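Long-range contacts in putative O-acetylhomoserine (Thiol)-lyase (Campylobacter jejuni, PDB 4OC9), which probably uses pyridoxal 5'-phosphate to make homocysteine from O-acetylhomoserine and sulfide: residues 24-29 / 276-280; 341-347 / 400-406; 359-363 / 417-421. All blocks are in the same frame, centred on the assembly; numbering follows the deposited sequence. Where two conformers were deposited one is given.

Contact 1: 24-29 / 276-280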
loop_
_atom_site.group_PDB
_atom_site.type_symbol
_atom_site.label_atom_id
_atom_site.label_comp_id
_atom_site.label_asym_id
_atom_site.label_seq_id
_atom_site.Cartn_x
_atom_site.Cartn_y
_atom_site.Cartn_z
ATOM N N SER D 24 9.187 -10.722 -6.824
ATOM C CA SER D 24 9.125 -9.340 -6.412
ATOM C C SER D 24 9.551 -9.252 -4.951
ATOM O O SER D 24 9.311 -10.180 -4.189
ATOM C CB SER D 24 7.712 -8.797 -6.520
ATOM O OG SER D 24 7.693 -7.470 -6.030
ATOM N N VAL D 25 10.145 -8.130 -4.570
ATOM C CA VAL D 25 10.592 -7.938 -3.200
ATOM C C VAL D 25 9.368 -7.732 -2.328
ATOM O O VAL D 25 8.510 -6.921 -2.622
ATOM C CB VAL D 25 11.510 -6.726 -3.048
ATOM C CG1 VAL D 25 11.974 -6.581 -1.617
ATOM C CG2 VAL D 25 12.727 -6.853 -3.957
ATOM N N PRO D 26 9.270 -8.484 -1.235
ATOM C CA PRO D 26 8.108 -8.294 -0.409
ATOM C C PRO D 26 8.097 -6.947 0.276
ATOM O O PRO D 26 9.159 -6.355 0.526
ATOM C CB PRO D 26 8.230 -9.396 0.659
ATOM C CG PRO D 26 9.292 -10.327 0.170
ATOM C CD PRO D 26 10.174 -9.521 -0.721
ATOM N N ILE D 27 6.887 -6.483 0.586
ATOM C CA ILE D 27 6.720 -5.207 1.268
ATOM C C ILE D 27 6.624 -5.510 2.768
ATOM O O ILE D 27 5.597 -6.028 3.247
ATOM C CB ILE D 27 5.448 -4.466 0.858
ATOM C CG1 ILE D 27 5.386 -4.301 -0.656
ATOM C CG2 ILE D 27 5.396 -3.137 1.586
ATOM C CD1 ILE D 27 4.060 -3.732 -1.156
ATOM N N TYR D 28 7.692 -5.187 3.488
ATOM C CA TYR D 28 7.733 -5.399 4.919
ATOM C C TYR D 28 7.063 -4.220 5.661
ATOM O O TYR D 28 7.746 -3.372 6.238
ATOM C CB TYR D 28 9.171 -5.663 5.410
ATOM C CG TYR D 28 9.703 -6.983 4.892
ATOM C CD1 TYR D 28 9.460 -8.174 5.592
ATOM C CD2 TYR D 28 10.422 -7.069 3.689
ATOM C CE1 TYR D 28 9.916 -9.393 5.125
ATOM C CE2 TYR D 28 10.878 -8.294 3.212
ATOM C CZ TYR D 28 10.627 -9.447 3.953
ATOM O OH TYR D 28 11.059 -10.651 3.513
ATOM N N GLN D 29 5.721 -4.200 5.639
ATOM C CA GLN D 29 4.920 -3.154 6.298
ATOM C C GLN D 29 4.992 -3.657 7.751
ATOM O O GLN D 29 4.062 -4.279 8.307
ATOM C CB GLN D 29 3.495 -3.118 5.731
ATOM C CG GLN D 29 2.705 -1.933 6.240
ATOM C CD GLN D 29 3.285 -0.648 5.722
ATOM O OE1 GLN D 29 3.338 -0.441 4.525
ATOM N NE2 GLN D 29 3.633 0.273 6.636
ATOM N N PRO D 276 8.075 1.682 4.160
ATOM C CA PRO D 276 8.182 0.480 3.321
ATOM C C PRO D 276 7.435 0.527 1.999
ATOM O O PRO D 276 7.911 0.019 0.965
ATOM C CB PRO D 276 7.586 -0.619 4.193
ATOM C CG PRO D 276 7.644 -0.120 5.576
ATOM C CD PRO D 276 7.576 1.372 5.512
ATOM N N GLN D 277 6.254 1.102 2.018
ATOM C CA GLN D 277 5.484 1.162 0.798
ATOM C C GLN D 277 6.226 2.075 -0.198
ATOM O O GLN D 277 6.281 1.767 -1.391
ATOM C CB GLN D 277 4.089 1.707 1.098
ATOM C CG GLN D 277 3.135 1.675 -0.068
ATOM C CD GLN D 277 2.737 0.264 -0.469
ATOM O OE1 GLN D 277 2.715 -0.654 0.355
ATOM N NE2 GLN D 277 2.339 0.110 -1.719
ATOM N N ASN D 278 6.721 3.224 0.292
ATOM C CA ASN D 278 7.442 4.163 -0.580
ATOM C C ASN D 278 8.705 3.522 -1.097
ATOM O O ASN D 278 9.011 3.606 -2.314
ATOM C CB ASN D 278 7.747 5.511 0.057
ATOM C CG ASN D 278 6.530 6.401 0.180
ATOM O OD1 ASN D 278 5.411 5.955 0.347
ATOM N ND2 ASN D 278 6.768 7.711 0.107
ATOM N N ALA D 279 9.401 2.802 -0.212
ATOM C CA ALA D 279 10.648 2.128 -0.600
ATOM C C ALA D 279 10.373 1.122 -1.711
ATOM O O ALA D 279 11.088 1.076 -2.719
ATOM C CB ALA D 279 11.288 1.449 0.582
ATOM N N TRP D 280 9.311 0.340 -1.541
ATOM C CA TRP D 280 8.940 -0.665 -2.539
ATOM C C TRP D 280 8.582 -0.033 -3.890
ATOM O O TRP D 280 9.036 -0.495 -4.931
ATOM C CB TRP D 280 7.799 -1.548 -2.030
ATOM C CG TRP D 280 7.450 -2.629 -2.957
ATOM C CD1 TRP D 280 8.063 -3.807 -3.065
ATOM C CD2 TRP D 280 6.366 -2.637 -3.894
ATOM N NE1 TRP D 280 7.440 -4.586 -4.049
ATOM C CE2 TRP D 280 6.396 -3.882 -4.567
ATOM C CE3 TRP D 280 5.389 -1.705 -4.249
ATOM C CZ2 TRP D 280 5.481 -4.229 -5.536
ATOM C CZ3 TRP D 280 4.475 -2.042 -5.240
ATOM C CH2 TRP D 280 4.524 -3.308 -5.865
#

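Contact 2: 341-347 / 400-406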
loop_
_atom_site.group_PDB
_atom_site.type_symbol
_atom_site.label_atom_id
_atom_site.label_comp_id
_atom_site.label_asym_id
_atom_site.label_seq_id
_atom_site.Cartn_x
_atom_site.Cartn_y
_atom_site.Cartn_z
ATOM N N GLY D 341 15.136 15.185 -18.534
ATOM C CA GLY D 341 13.906 15.904 -18.891
ATOM C C GLY D 341 13.586 17.252 -18.346
ATOM O O GLY D 341 12.451 17.697 -18.448
ATOM N N LEU D 342 14.569 17.914 -17.755
ATOM C CA LEU D 342 14.325 19.236 -17.217
ATOM C C LEU D 342 14.897 20.296 -18.139
ATOM O O LEU D 342 15.987 20.132 -18.689
ATOM C CB LEU D 342 15.030 19.399 -15.891
ATOM C CG LEU D 342 14.638 20.664 -15.145
ATOM C CD1 LEU D 342 13.166 20.521 -14.720
ATOM C CD2 LEU D 342 15.500 20.822 -13.923
ATOM N N LEU D 343 14.152 21.362 -18.365
ATOM C CA LEU D 343 14.675 22.439 -19.200
ATOM C C LEU D 343 13.972 23.730 -18.782
ATOM O O LEU D 343 12.965 23.676 -18.066
ATOM C CB LEU D 343 14.452 22.185 -20.663
ATOM C CG LEU D 343 13.065 22.239 -21.292
ATOM C CD1 LEU D 343 12.538 23.660 -21.322
ATOM C CD2 LEU D 343 13.157 21.792 -22.738
ATOM N N SER D 344 14.520 24.883 -19.175
ATOM C CA SER D 344 13.857 26.124 -18.860
ATOM C C SER D 344 13.963 27.008 -20.074
ATOM O O SER D 344 14.728 26.752 -20.986
ATOM C CB SER D 344 14.420 26.830 -17.637
ATOM O OG SER D 344 15.712 27.287 -17.886
ATOM N N PHE D 345 13.095 28.006 -20.146
ATOM C CA PHE D 345 13.131 28.933 -21.270
ATOM C C PHE D 345 12.599 30.293 -20.834
ATOM O O PHE D 345 11.904 30.404 -19.823
ATOM C CB PHE D 345 12.350 28.420 -22.507
ATOM C CG PHE D 345 10.868 28.314 -22.323
ATOM C CD1 PHE D 345 10.054 29.393 -22.604
ATOM C CD2 PHE D 345 10.291 27.148 -21.885
ATOM C CE1 PHE D 345 8.684 29.294 -22.449
ATOM C CE2 PHE D 345 8.930 27.046 -21.715
ATOM C CZ PHE D 345 8.122 28.115 -22.009
ATOM N N GLU D 346 12.910 31.300 -21.640
ATOM C CA GLU D 346 12.485 32.660 -21.405
ATOM C C GLU D 346 11.315 33.027 -22.296
ATOM O O GLU D 346 11.370 32.855 -23.513
ATOM C CB GLU D 346 13.645 33.645 -21.694
ATOM C CG GLU D 346 14.870 33.414 -20.830
ATOM C CD GLU D 346 14.575 33.632 -19.363
ATOM O OE1 GLU D 346 13.933 34.662 -19.050
ATOM O OE2 GLU D 346 15.012 32.808 -18.527
ATOM N N ALA D 347 10.244 33.520 -21.684
ATOM C CA ALA D 347 9.068 33.961 -22.425
ATOM C C ALA D 347 9.371 35.422 -22.788
ATOM O O ALA D 347 10.423 35.927 -22.435
ATOM C CB ALA D 347 7.838 33.896 -21.560
ATOM N N ALA D 400 10.575 36.276 -16.564
ATOM C CA ALA D 400 10.044 35.670 -17.784
ATOM C C ALA D 400 10.377 34.183 -17.865
ATOM O O ALA D 400 9.925 33.492 -18.767
ATOM C CB ALA D 400 10.611 36.408 -18.992
ATOM N N THR D 401 11.151 33.694 -16.897
ATOM C CA THR D 401 11.575 32.297 -16.885
ATOM C C THR D 401 10.523 31.258 -16.558
ATOM O O THR D 401 9.768 31.398 -15.600
ATOM C CB THR D 401 12.720 32.094 -15.900
ATOM O OG1 THR D 401 13.833 32.942 -16.270
ATOM C CG2 THR D 401 13.176 30.660 -15.938
ATOM N N ILE D 402 10.502 30.214 -17.367
ATOM C CA ILE D 402 9.583 29.097 -17.201
ATOM C C ILE D 402 10.381 27.833 -17.154
ATOM O O ILE D 402 11.315 27.680 -17.928
ATOM C CB ILE D 402 8.597 28.986 -18.361
ATOM C CG1 ILE D 402 7.538 30.065 -18.182
ATOM C CG2 ILE D 402 7.872 27.625 -18.347
ATOM C CD1 ILE D 402 6.549 30.141 -19.332
ATOM N N ARG D 403 10.001 26.935 -16.254
ATOM C CA ARG D 403 10.689 25.675 -16.113
ATOM C C ARG D 403 9.712 24.567 -16.505
ATOM O O ARG D 403 8.554 24.611 -16.139
ATOM C CB ARG D 403 11.092 25.440 -14.668
ATOM C CG ARG D 403 11.982 24.227 -14.491
ATOM C CD ARG D 403 12.228 23.732 -13.068
ATOM N NE ARG D 403 11.332 23.566 -11.933
ATOM C CZ ARG D 403 10.465 22.635 -11.645
ATOM N NH1 ARG D 403 10.083 21.829 -12.576
ATOM N NH2 ARG D 403 9.816 22.694 -10.474
ATOM N N LEU D 404 10.190 23.605 -17.287
ATOM C CA LEU D 404 9.380 22.509 -17.713
ATOM C C LEU D 404 9.983 21.194 -17.313
ATOM O O LEU D 404 11.180 21.045 -17.303
ATOM C CB LEU D 404 9.271 22.442 -19.246
ATOM C CG LEU D 404 8.699 23.616 -20.034
ATOM C CD1 LEU D 404 8.631 23.204 -21.474
ATOM C CD2 LEU D 404 7.308 23.997 -19.532
ATOM N N SER D 405 9.131 20.242 -16.966
ATOM C CA SER D 405 9.566 18.901 -16.633
ATOM C C SER D 405 8.928 18.096 -17.786
ATOM O O SER D 405 7.695 17.939 -17.837
ATOM C CB SER D 405 9.047 18.403 -15.300
ATOM O OG SER D 405 9.451 17.050 -15.127
ATOM N N ILE D 406 9.761 17.578 -18.676
ATOM C CA ILE D 406 9.269 16.850 -19.816
ATOM C C ILE D 406 8.928 15.414 -19.476
ATOM O O ILE D 406 9.765 14.656 -18.988
ATOM C CB ILE D 406 10.245 16.902 -20.992
ATOM C CG1 ILE D 406 10.660 18.342 -21.304
ATOM C CG2 ILE D 406 9.622 16.242 -22.226
ATOM C CD1 ILE D 406 9.527 19.270 -21.667
HETATM O O HOH W 1 11.133 15.335 -16.667
#

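Contact 3: 359-363 / 417-421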
loop_
_atom_site.group_PDB
_atom_site.type_symbol
_atom_site.label_atom_id
_atom_site.label_comp_id
_atom_site.label_asym_id
_atom_site.label_seq_id
_atom_site.Cartn_x
_atom_site.Cartn_y
_atom_site.Cartn_z
ATOM N N LYS D 359 -2.463 28.441 -19.791
ATOM C CA LYS D 359 -3.021 27.850 -21.027
ATOM C C LYS D 359 -2.731 26.414 -21.369
ATOM O O LYS D 359 -3.411 25.853 -22.235
ATOM C CB LYS D 359 -2.262 28.321 -22.257
ATOM C CG LYS D 359 -3.162 28.411 -23.452
ATOM C CD LYS D 359 -3.897 29.744 -23.529
ATOM C CE LYS D 359 -4.796 29.816 -24.793
ATOM N NZ LYS D 359 -6.036 29.030 -24.602
ATOM N N THR D 360 -1.615 25.896 -20.876
ATOM C CA THR D 360 -1.255 24.525 -21.192
ATOM C C THR D 360 -2.289 23.553 -20.712
ATOM O O THR D 360 -2.872 23.748 -19.670
ATOM C CB THR D 360 0.097 24.083 -20.640
ATOM O OG1 THR D 360 0.129 24.317 -19.237
ATOM C CG2 THR D 360 1.238 24.816 -21.310
ATOM N N GLN D 361 -2.530 22.516 -21.514
ATOM C CA GLN D 361 -3.498 21.448 -21.198
ATOM C C GLN D 361 -2.829 20.087 -20.832
ATOM O O GLN D 361 -3.425 19.292 -20.124
ATOM C CB GLN D 361 -4.495 21.234 -22.345
ATOM C CG GLN D 361 -5.256 22.496 -22.717
ATOM C CD GLN D 361 -6.096 23.049 -21.569
ATOM O OE1 GLN D 361 -6.731 22.292 -20.821
ATOM N NE2 GLN D 361 -6.150 24.380 -21.449
ATOM N N LEU D 362 -1.631 19.811 -21.347
ATOM C CA LEU D 362 -0.891 18.574 -21.051
ATOM C C LEU D 362 0.169 18.858 -20.004
ATOM O O LEU D 362 0.402 18.028 -19.133
ATOM C CB LEU D 362 -0.266 17.934 -22.285
ATOM C CG LEU D 362 -1.257 17.414 -23.312
ATOM C CD1 LEU D 362 -0.477 16.823 -24.475
ATOM C CD2 LEU D 362 -2.183 16.370 -22.685
ATOM N N PHE D 363 0.866 19.975 -20.137
ATOM C CA PHE D 363 1.832 20.352 -19.142
ATOM C C PHE D 363 0.953 20.795 -17.979
ATOM O O PHE D 363 0.125 21.699 -18.109
ATOM C CB PHE D 363 2.752 21.444 -19.616
ATOM C CG PHE D 363 3.793 20.971 -20.585
ATOM C CD1 PHE D 363 3.517 20.821 -21.935
ATOM C CD2 PHE D 363 5.077 20.723 -20.146
ATOM C CE1 PHE D 363 4.507 20.426 -22.818
ATOM C CE2 PHE D 363 6.042 20.296 -21.027
ATOM C CZ PHE D 363 5.745 20.130 -22.365
ATOM N N ASP D 417 0.769 21.378 -27.551
ATOM C CA ASP D 417 0.199 21.997 -26.353
ATOM C C ASP D 417 1.004 23.276 -26.046
ATOM O O ASP D 417 0.434 24.314 -25.716
ATOM C CB ASP D 417 0.244 21.013 -25.174
ATOM C CG ASP D 417 -0.402 21.569 -23.920
ATOM O OD1 ASP D 417 -1.483 22.199 -24.003
ATOM O OD2 ASP D 417 0.155 21.363 -22.815
ATOM N N LEU D 418 2.328 23.195 -26.109
ATOM C CA LEU D 418 3.172 24.386 -25.844
ATOM C C LEU D 418 2.995 25.428 -26.902
ATOM O O LEU D 418 2.981 26.614 -26.625
ATOM C CB LEU D 418 4.623 24.041 -25.815
ATOM C CG LEU D 418 5.141 23.280 -24.647
ATOM C CD1 LEU D 418 6.576 22.901 -24.903
ATOM C CD2 LEU D 418 5.030 24.146 -23.399
ATOM N N LYS D 419 2.802 24.974 -28.127
ATOM C CA LYS D 419 2.627 25.898 -29.201
ATOM C C LYS D 419 1.404 26.775 -28.966
ATOM O O LYS D 419 1.481 27.999 -29.079
ATOM C CB LYS D 419 2.461 25.162 -30.533
ATOM C CG LYS D 419 2.441 26.068 -31.756
ATOM C CD LYS D 419 2.275 25.263 -33.034
ATOM C CE LYS D 419 2.592 26.065 -34.284
ATOM N NZ LYS D 419 1.752 27.254 -34.522
ATOM N N GLN D 420 0.271 26.155 -28.703
ATOM C CA GLN D 420 -0.961 26.939 -28.516
ATOM C C GLN D 420 -0.857 27.853 -27.302
ATOM O O GLN D 420 -1.378 28.965 -27.324
ATOM C CB GLN D 420 -2.235 26.046 -28.561
ATOM C CG GLN D 420 -2.402 25.016 -27.443
ATOM C CD GLN D 420 -2.825 25.616 -26.107
ATOM O OE1 GLN D 420 -3.597 26.574 -26.061
ATOM N NE2 GLN D 420 -2.401 24.995 -25.019
ATOM N N ALA D 421 -0.161 27.411 -26.264
ATOM C CA ALA D 421 -0.031 28.234 -25.055
ATOM C C ALA D 421 0.847 29.448 -25.324
ATOM O O ALA D 421 0.503 30.584 -24.976
ATOM C CB ALA D 421 0.509 27.414 -23.925
#

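Contact 1: 24-29 / 276-280
A loop from the N-terminal arm of the chain, residues 24-29, lies across the first turn of helix 276-309, and the contact is held mainly by apolar packing. Ser24 comes to the rim of the indole, its OG 3.5 Å from Trp280 NE1. The carbonyl of Val25 approaches the same nitrogen more closely, with Val25 O 2.9 Å from Trp280 NE1; both oxygens lie near the plane of the ring. Ile27 points its CA-to-CB bond toward the helix. Ile27 CG1 sits over the five-membered ring of Trp280 in a CH-pi contact, 3.6 Å from the centroid and 15° off the normal, while Ile27 CG2 reaches Pro276 CB at 4.2 Å and Ile27 CD1 lies 3.7 Å from Gln277 OE1. The isoleucine thus spans the whole turn, which is closed by the helical bond from Trp280 N to Pro276 O (2.9 Å). Tyr28 is the centre of an inverse gamma turn, with a weak bond from Gln29 N to Ile27 O (3.0 Å), and its carbonyl O packs 3.3 Å from Pro276 CG. Gln29 passes beside the same proline, Gln29 CA to Pro276 CG 4.1 Å, and its NE2 bonds to Thr213 O of the third subunit. The site is buried in the tetramer: Gln29 of the second subunit packs on Trp280, and within the chain Thr61 of helix 60-73 bonds to Pro26 and Tyr28 and touches Trp280, joining the arm to both helices.

Contact 2: 341-347 / 400-406
Phe345, Ile402, Leu343 and Leu404 form the apolar centre on one face of this antiparallel strand pair. Ile402 CB lies over the Phe345 ring, 4.0 Å from its centroid in a CH-pi contact, and Leu404 CG meets the ring edge, 3.8 Å from Phe345 CE2; Leu343 CD1 and Leu404 CD1 meet at 3.9 Å. Beneath these side chains, Leu343-Leu404 and Phe345-Ile402 are the hydrogen-bonded pairs, each with two backbone bonds, such as Leu404 N to Leu343 O (2.9 Å) and Ile402 N to Phe345 O (2.8 Å). Bonds from Ile406 N to Gly341 O (2.7 Å) and Ala347 N to Ala400 O (2.9 Å) extend the pairing at both ends. The other face carries Leu342, Ser344 and Glu346 opposite Ser405, Arg403 and Thr401; there Thr401 OG1 donates to Glu346 OE2 at 2.5 Å. At the Gly341 end, a water donates to Ile406 O (2.8 Å) and lies 2.9 Å from Ser405 OG, which also bonds to Gly370. These are inner strands of the C-terminal domain's mixed sheet, flanked by 315-317 and 375-377, with helices 276-309 and 350-359 covering the apolar face.

Contact 3: 359-363 / 417-421
Here an aspartate on a helix accepts hydrogen bonds from three consecutive backbone NH groups of a loop: Asp417, on the C-terminal helix 411-422, meets the turn that leads from helix 350-359 into strand 364-365. Its OD1 accepts from Gln361 N (2.7 Å), and its OD2 from both Leu362 N (2.8 Å) and Phe363 N (3.1 Å), so both oxygens of one buried carboxylate are engaged by main-chain NH groups. Leu418, next along the helix, supplies the apolar side of the contact. Its CD2 stands over one face of the Phe363 ring, 4.1 Å from the centroid in a CH-pi contact, and Leu418 CG comes within 3.4 Å of Phe363 CE1. One turn on from Asp417, Gln420 folds back toward it: Gln420 NE2 donates to Asp417 OD1 (3.1 Å) and, across the interface, to Lys359 O (3.1 Å), tying carboxylate and loop together. Ala421 is small enough for close approach of the chains, its CA only 5.0 Å from Lys359 CA. Its methyl group closes the contact, with Ala421 CB lying 3.4 Å from Lys359 CB and 3.8 Å from Thr360 CG2.

How the contacts relate
Contacts 2 and 3 are neighbours in the C-terminal domain, their centres 13 Å apart, and their segments alternate along the chain. Phe363 joins them: its CE2 lies 3.7 Å from Ile406 CD1 and 3.9 Å from Leu404 CD1, while Leu418 CD1 packs 4.0 Å from Leu404 CD1, so helix 411-422 packs against the apolar face of the sheet. Contact 1 stands apart among the subunits, its centre 35 Å from that of contact 2 and 37 Å from that of contact 3. Helix 276-309 spans the gap, starting in contact 1 and touching the other two further along. Lys206, which carries the pyridoxal phosphate in this crystal, belongs to none of them, but the adjacent Tyr207 bonds weakly to Gly341 of contact 2.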